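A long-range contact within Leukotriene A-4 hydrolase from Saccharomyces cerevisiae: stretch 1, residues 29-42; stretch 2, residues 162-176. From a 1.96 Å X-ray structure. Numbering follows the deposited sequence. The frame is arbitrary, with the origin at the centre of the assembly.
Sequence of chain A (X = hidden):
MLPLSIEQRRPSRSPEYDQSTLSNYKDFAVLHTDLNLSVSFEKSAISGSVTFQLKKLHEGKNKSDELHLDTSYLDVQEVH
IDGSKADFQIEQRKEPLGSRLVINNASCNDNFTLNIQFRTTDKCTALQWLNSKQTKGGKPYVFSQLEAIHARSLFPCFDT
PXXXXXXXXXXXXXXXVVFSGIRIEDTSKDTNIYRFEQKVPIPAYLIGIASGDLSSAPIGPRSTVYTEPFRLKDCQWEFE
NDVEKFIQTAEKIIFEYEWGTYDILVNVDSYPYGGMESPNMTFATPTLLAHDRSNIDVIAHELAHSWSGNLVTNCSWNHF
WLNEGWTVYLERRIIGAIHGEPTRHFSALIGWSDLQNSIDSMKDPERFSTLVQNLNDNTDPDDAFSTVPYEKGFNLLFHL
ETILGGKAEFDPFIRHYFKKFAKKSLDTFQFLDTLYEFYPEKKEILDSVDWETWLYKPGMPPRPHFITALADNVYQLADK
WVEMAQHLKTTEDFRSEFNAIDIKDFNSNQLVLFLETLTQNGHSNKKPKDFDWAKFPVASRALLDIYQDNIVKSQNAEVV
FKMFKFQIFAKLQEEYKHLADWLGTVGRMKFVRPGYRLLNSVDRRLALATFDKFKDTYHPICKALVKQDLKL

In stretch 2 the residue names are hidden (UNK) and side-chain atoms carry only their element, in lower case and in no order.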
# COMPACT_ATOMS: atom_id res chain seq x y z
N ALA A 29 -14.80 -8.78 23.47
CA ALA A 29 -14.86 -9.40 22.17
C ALA A 29 -15.82 -8.59 21.32
O ALA A 29 -16.91 -8.24 21.79
CB ALA A 29 -15.35 -10.82 22.29
N VAL A 30 -15.43 -8.26 20.10
CA VAL A 30 -16.32 -7.53 19.21
C VAL A 30 -16.99 -8.52 18.28
O VAL A 30 -16.37 -9.05 17.37
CB VAL A 30 -15.59 -6.44 18.39
CG1 VAL A 30 -16.57 -5.75 17.45
CG2 VAL A 30 -14.96 -5.42 19.31
N LEU A 31 -18.27 -8.76 18.53
CA LEU A 31 -19.03 -9.77 17.81
C LEU A 31 -19.61 -9.25 16.50
O LEU A 31 -19.84 -10.02 15.58
CB LEU A 31 -20.15 -10.30 18.70
CG LEU A 31 -19.61 -10.73 20.07
CD1 LEU A 31 -20.72 -11.23 20.96
CD2 LEU A 31 -18.51 -11.77 19.89
N HIS A 32 -19.86 -7.94 16.43
CA HIS A 32 -20.41 -7.34 15.21
C HIS A 32 -20.34 -5.83 15.30
O HIS A 32 -20.46 -5.26 16.40
CB HIS A 32 -21.87 -7.77 14.99
CG HIS A 32 -22.43 -7.29 13.69
ND1 HIS A 32 -22.12 -7.88 12.48
CD2 HIS A 32 -23.26 -6.26 13.40
CE1 HIS A 32 -22.73 -7.24 11.50
NE2 HIS A 32 -23.43 -6.25 12.03
N THR A 33 -20.16 -5.18 14.16
CA THR A 33 -20.10 -3.71 14.05
C THR A 33 -21.03 -3.21 12.96
O THR A 33 -20.94 -3.63 11.80
CB THR A 33 -18.69 -3.22 13.71
OG1 THR A 33 -17.75 -3.72 14.66
CG2 THR A 33 -18.64 -1.69 13.70
N ASP A 34 -21.91 -2.29 13.30
CA ASP A 34 -22.80 -1.74 12.29
C ASP A 34 -22.54 -0.24 12.16
O ASP A 34 -22.49 0.47 13.17
CB ASP A 34 -24.27 -2.00 12.67
CG ASP A 34 -25.26 -1.35 11.71
OD1 ASP A 34 -25.26 -1.68 10.49
OD2 ASP A 34 -26.07 -0.52 12.18
N LEU A 35 -22.35 0.21 10.92
CA LEU A 35 -22.14 1.63 10.64
C LEU A 35 -23.40 2.20 9.99
O LEU A 35 -23.88 1.69 9.00
CB LEU A 35 -20.92 1.81 9.72
CG LEU A 35 -19.57 1.46 10.34
CD1 LEU A 35 -18.47 1.20 9.30
CD2 LEU A 35 -19.15 2.57 11.31
N ASN A 36 -23.94 3.27 10.58
CA ASN A 36 -25.13 3.90 10.04
C ASN A 36 -24.78 5.36 9.77
O ASN A 36 -24.78 6.19 10.68
CB ASN A 36 -26.29 3.76 11.04
CG ASN A 36 -27.55 4.47 10.58
OD1 ASN A 36 -27.59 5.04 9.49
ND2 ASN A 36 -28.58 4.45 11.42
N LEU A 37 -24.45 5.65 8.52
CA LEU A 37 -23.77 6.90 8.19
C LEU A 37 -24.49 7.73 7.15
O LEU A 37 -25.28 7.23 6.36
CB LEU A 37 -22.33 6.62 7.70
CG LEU A 37 -21.45 5.75 8.61
CD1 LEU A 37 -20.16 5.37 7.87
CD2 LEU A 37 -21.14 6.45 9.94
N SER A 38 -24.17 9.02 7.16
CA SER A 38 -24.67 9.95 6.17
C SER A 38 -23.51 10.81 5.69
O SER A 38 -22.76 11.36 6.49
CB SER A 38 -25.77 10.82 6.79
OG SER A 38 -26.30 11.71 5.82
N VAL A 39 -23.37 10.93 4.37
CA VAL A 39 -22.31 11.71 3.76
C VAL A 39 -22.82 13.08 3.35
O VAL A 39 -23.76 13.18 2.57
CB VAL A 39 -21.81 11.02 2.48
CG1 VAL A 39 -20.90 11.94 1.70
CG2 VAL A 39 -21.15 9.68 2.82
N SER A 40 -22.18 14.13 3.85
CA SER A 40 -22.56 15.50 3.52
C SER A 40 -21.42 16.20 2.83
O SER A 40 -20.46 16.60 3.48
CB SER A 40 -22.93 16.29 4.78
OG SER A 40 -23.19 17.65 4.46
N PHE A 41 -21.54 16.35 1.50
CA PHE A 41 -20.57 17.09 0.69
C PHE A 41 -20.62 18.57 1.03
O PHE A 41 -19.61 19.27 0.98
CB PHE A 41 -20.82 16.87 -0.81
CG PHE A 41 -20.63 15.44 -1.24
CD1 PHE A 41 -19.37 14.95 -1.52
CD2 PHE A 41 -21.72 14.58 -1.34
CE1 PHE A 41 -19.18 13.62 -1.91
CE2 PHE A 41 -21.54 13.26 -1.72
CZ PHE A 41 -20.27 12.78 -2.00
N GLU A 42 -21.81 19.03 1.39
CA GLU A 42 -21.99 20.41 1.82
C GLU A 42 -21.09 20.75 3.00
O GLU A 42 -20.42 21.79 3.00
CB GLU A 42 -23.45 20.66 2.21
CG GLU A 42 -23.75 22.10 2.55
CD GLU A 42 -24.99 22.25 3.41
OE1 GLU A 42 -25.35 23.40 3.76
OE2 GLU A 42 -25.61 21.21 3.73
N UNK A 162 -5.49 -6.30 15.73
CA UNK A 162 -5.85 -7.44 16.58
C UNK A 162 -7.35 -7.65 16.70
O UNK A 162 -7.80 -8.74 17.03
o UNK A 162 -3.88 -7.61 18.01
c UNK A 162 -5.26 -7.30 18.00
N UNK A 163 -8.15 -6.61 16.44
CA UNK A 163 -9.60 -6.75 16.56
C UNK A 163 -10.24 -6.87 15.18
O UNK A 163 -10.07 -5.97 14.36
c UNK A 163 -10.21 -5.56 17.33
c UNK A 163 -11.74 -5.63 17.34
c UNK A 163 -9.66 -5.55 18.76
N UNK A 164 -10.95 -7.97 14.93
CA UNK A 164 -11.64 -8.15 13.65
C UNK A 164 -13.10 -8.49 13.93
O UNK A 164 -13.41 -9.21 14.87
c UNK A 164 -10.99 -9.28 12.84
n UNK A 164 -8.02 -11.48 10.11
c UNK A 164 -9.47 -9.16 12.78
c UNK A 164 -8.73 -11.08 11.36
c UNK A 164 -8.92 -9.58 11.43
N UNK A 165 -13.98 -7.96 13.09
CA UNK A 165 -15.42 -7.99 13.32
C UNK A 165 -16.13 -8.04 11.99
O UNK A 165 -15.66 -7.43 11.03
o UNK A 165 -17.23 -6.58 14.13
c UNK A 165 -15.83 -6.70 14.03
N UNK A 166 -17.25 -8.76 11.91
CA UNK A 166 -18.15 -8.60 10.79
C UNK A 166 -18.73 -7.18 10.81
O UNK A 166 -18.81 -6.55 11.88
o UNK A 166 -19.94 -9.56 12.11
c UNK A 166 -19.27 -9.65 10.84
c UNK A 166 -18.68 -11.05 10.71
N UNK A 167 -19.13 -6.69 9.64
CA UNK A 167 -19.77 -5.37 9.52
C UNK A 167 -21.07 -5.42 8.74
O UNK A 167 -21.22 -6.20 7.80
c UNK A 167 -15.60 -4.04 10.63
c UNK A 167 -16.80 -1.99 10.90
c UNK A 167 -17.84 -2.52 10.13
c UNK A 167 -18.86 -4.37 8.80
c UNK A 167 -17.76 -3.82 9.63
c UNK A 167 -15.69 -2.75 11.15
c UNK A 167 -16.62 -4.56 9.88
N UNK A 168 -22.00 -4.56 9.12
CA UNK A 168 -23.07 -4.15 8.22
C UNK A 168 -22.93 -2.64 8.10
O UNK A 168 -22.39 -2.00 9.01
o UNK A 168 -24.49 -4.22 10.17
c UNK A 168 -24.46 -4.49 8.77
c UNK A 168 -24.78 -5.97 8.55
N UNK A 169 -23.43 -2.06 7.02
CA UNK A 169 -23.31 -0.62 6.85
C UNK A 169 -24.43 -0.05 6.01
O UNK A 169 -24.74 -0.57 4.94
c UNK A 169 -21.96 -0.27 6.22
N UNK A 170 -25.04 1.03 6.49
CA UNK A 170 -25.96 1.78 5.65
C UNK A 170 -25.36 3.15 5.47
O UNK A 170 -24.98 3.80 6.45
c UNK A 170 -27.33 1.90 6.29
o UNK A 170 -27.84 0.62 6.58
N UNK A 171 -25.27 3.59 4.23
CA UNK A 171 -24.64 4.87 3.94
C UNK A 171 -25.55 5.70 3.07
O UNK A 171 -25.88 5.33 1.95
c UNK A 171 -22.41 3.75 4.13
c UNK A 171 -23.28 4.69 3.28
c UNK A 171 -22.60 6.04 3.11
c UNK A 171 -21.11 3.38 3.51
N UNK A 172 -25.99 6.83 3.60
CA UNK A 172 -26.85 7.73 2.83
C UNK A 172 -25.96 8.75 2.13
O UNK A 172 -25.07 9.32 2.75
c UNK A 172 -29.78 9.96 4.06
o UNK A 172 -29.41 10.09 5.25
c UNK A 172 -28.83 9.30 3.08
o UNK A 172 -30.90 10.33 3.64
c UNK A 172 -27.82 8.42 3.78
N UNK A 173 -26.19 8.97 0.84
CA UNK A 173 -25.43 9.94 0.06
C UNK A 173 -26.25 10.40 -1.14
O UNK A 173 -27.03 9.62 -1.67
o UNK A 173 -23.33 10.27 -1.14
c UNK A 173 -24.12 9.32 -0.44
N UNK A 174 -26.06 11.66 -1.57
CA UNK A 174 -26.75 12.07 -2.80
C UNK A 174 -26.05 11.55 -4.06
O UNK A 174 -26.53 11.84 -5.14
c UNK A 174 -25.39 12.79 -0.90
c UNK A 174 -26.68 13.60 -2.75
c UNK A 174 -25.48 13.89 -1.91
N UNK A 175 -24.95 10.82 -3.90
CA UNK A 175 -24.21 10.22 -5.02
C UNK A 175 -23.88 8.76 -4.70
O UNK A 175 -23.87 8.37 -3.53
c UNK A 175 -23.54 12.48 -7.20
c UNK A 175 -23.01 12.44 -5.77
c UNK A 175 -21.68 13.17 -5.68
c UNK A 175 -22.91 10.99 -5.27
N UNK A 176 -23.64 7.94 -5.73
CA UNK A 176 -23.24 6.53 -5.54
C UNK A 176 -22.15 6.30 -4.47
O UNK A 176 -21.25 7.12 -4.27
c UNK A 176 -23.86 8.27 -7.16
c UNK A 176 -22.75 6.13 -6.94
c UNK A 176 -23.66 6.95 -7.88
O HOH W 1 -17.38 -11.03 14.28

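Position 162 carries one carbon and then an oxygen, and touches nothing on stretch 1: Ser-162, whose hydroxyl is hydrogen-bonded elsewhere in the structure. At 163 a carbon bears two more carbons, one of them 3.8 Å from CG2 of Val-30; this fork is Val-163, making a small apolar contact between like side chains. Position 164 has four carbons in a row ending in nitrogen and points away from stretch 1. This is Lys-164, its amine satisfied elsewhere.

Position 165 again has one carbon and one oxygen, directed toward stretch 1, the oxygen 3.0 Å from OG1 of Thr-33, close enough for a hydrogen bond. It is Ser-165; a short side chain fits this buried spot, and OG of Ser-165 donates to the backbone O of position 166 at 2.7 Å. At 166 one carbon carries an oxygen and a carbon, and the oxygen lies 2.8 Å from ND1 of His-32, at the edge of the imidazole. The residue is Thr-166, and its hydroxyl forms a hydrogen bond with that nitrogen.

Position 167 holds one carbon and a six-carbon ring without a terminal oxygen; CB of Thr-33 sits over one ring face, and CD1 of Leu-35 is also close. It is Phe-167, not tyrosine. CB of Thr-33 is 3.9 Å from the centroid of the Phe-167 ring, and CD1 of Leu-35 approaches CD2 of Phe-167 at 3.9 Å, so a flat apolar ring suits this buried face. Position 168 repeats the pattern of a carbon bearing one oxygen and one carbon, the oxygen lying between His-32 and Asp-34. In Thr-168 the hydroxyl can accept and donate at once: OG1 of Thr-168 receives a hydrogen bond from NE2 of His-32 at 3.0 Å and gives one to OD1 of Asp-34 at 2.7 Å.

A single carbon at 169, 4.2 Å from CB of Leu-35 on the buried face, identifies Ala-169. Position 170, one carbon and one oxygen, is Ser-170, on the face it shares with Asn-36; here the main chain makes the hydrogen bonds. Four carbons at 171, forked at the first with one arm two carbons long, pack with the short arm 3.9 Å from CG2 of Val-39: Ile-171. At 172 three carbons end in two oxygens: Glu-172, extended and exposed, as suits a carboxylate.

Position 173 has one carbon and one oxygen, the oxygen 3.5 Å from CE2 at the edge of the Phe-41 ring: Ser-173. At 174 three carbons close onto the backbone nitrogen, one of them 3.9 Å from CD2 of Phe-41: Pro-174. Four carbons at 175, forked at the second, place one tip 4.0 Å from CZ of Phe-41: Leu-175. Position 176 closes another ring onto nitrogen; Pro-176 does not touch stretch 1.

The contact is a parallel pairing of strands. Main-chain hydrogen bonds alternate along it, from Thr-33 N to Thr-166 O at 3.0 Å through to Val-39 N to Glu-172 O at 2.8 Å. Thr-33, Leu-35, Leu-37, Phe-167, Ala-169 and Ile-171 form a buried face, while Asp-34 and Thr-168 share the more polar one. Phe-41 extends the packing beyond the strands.

Stretch 2 (162-176) SVKSTFTASIESPLP
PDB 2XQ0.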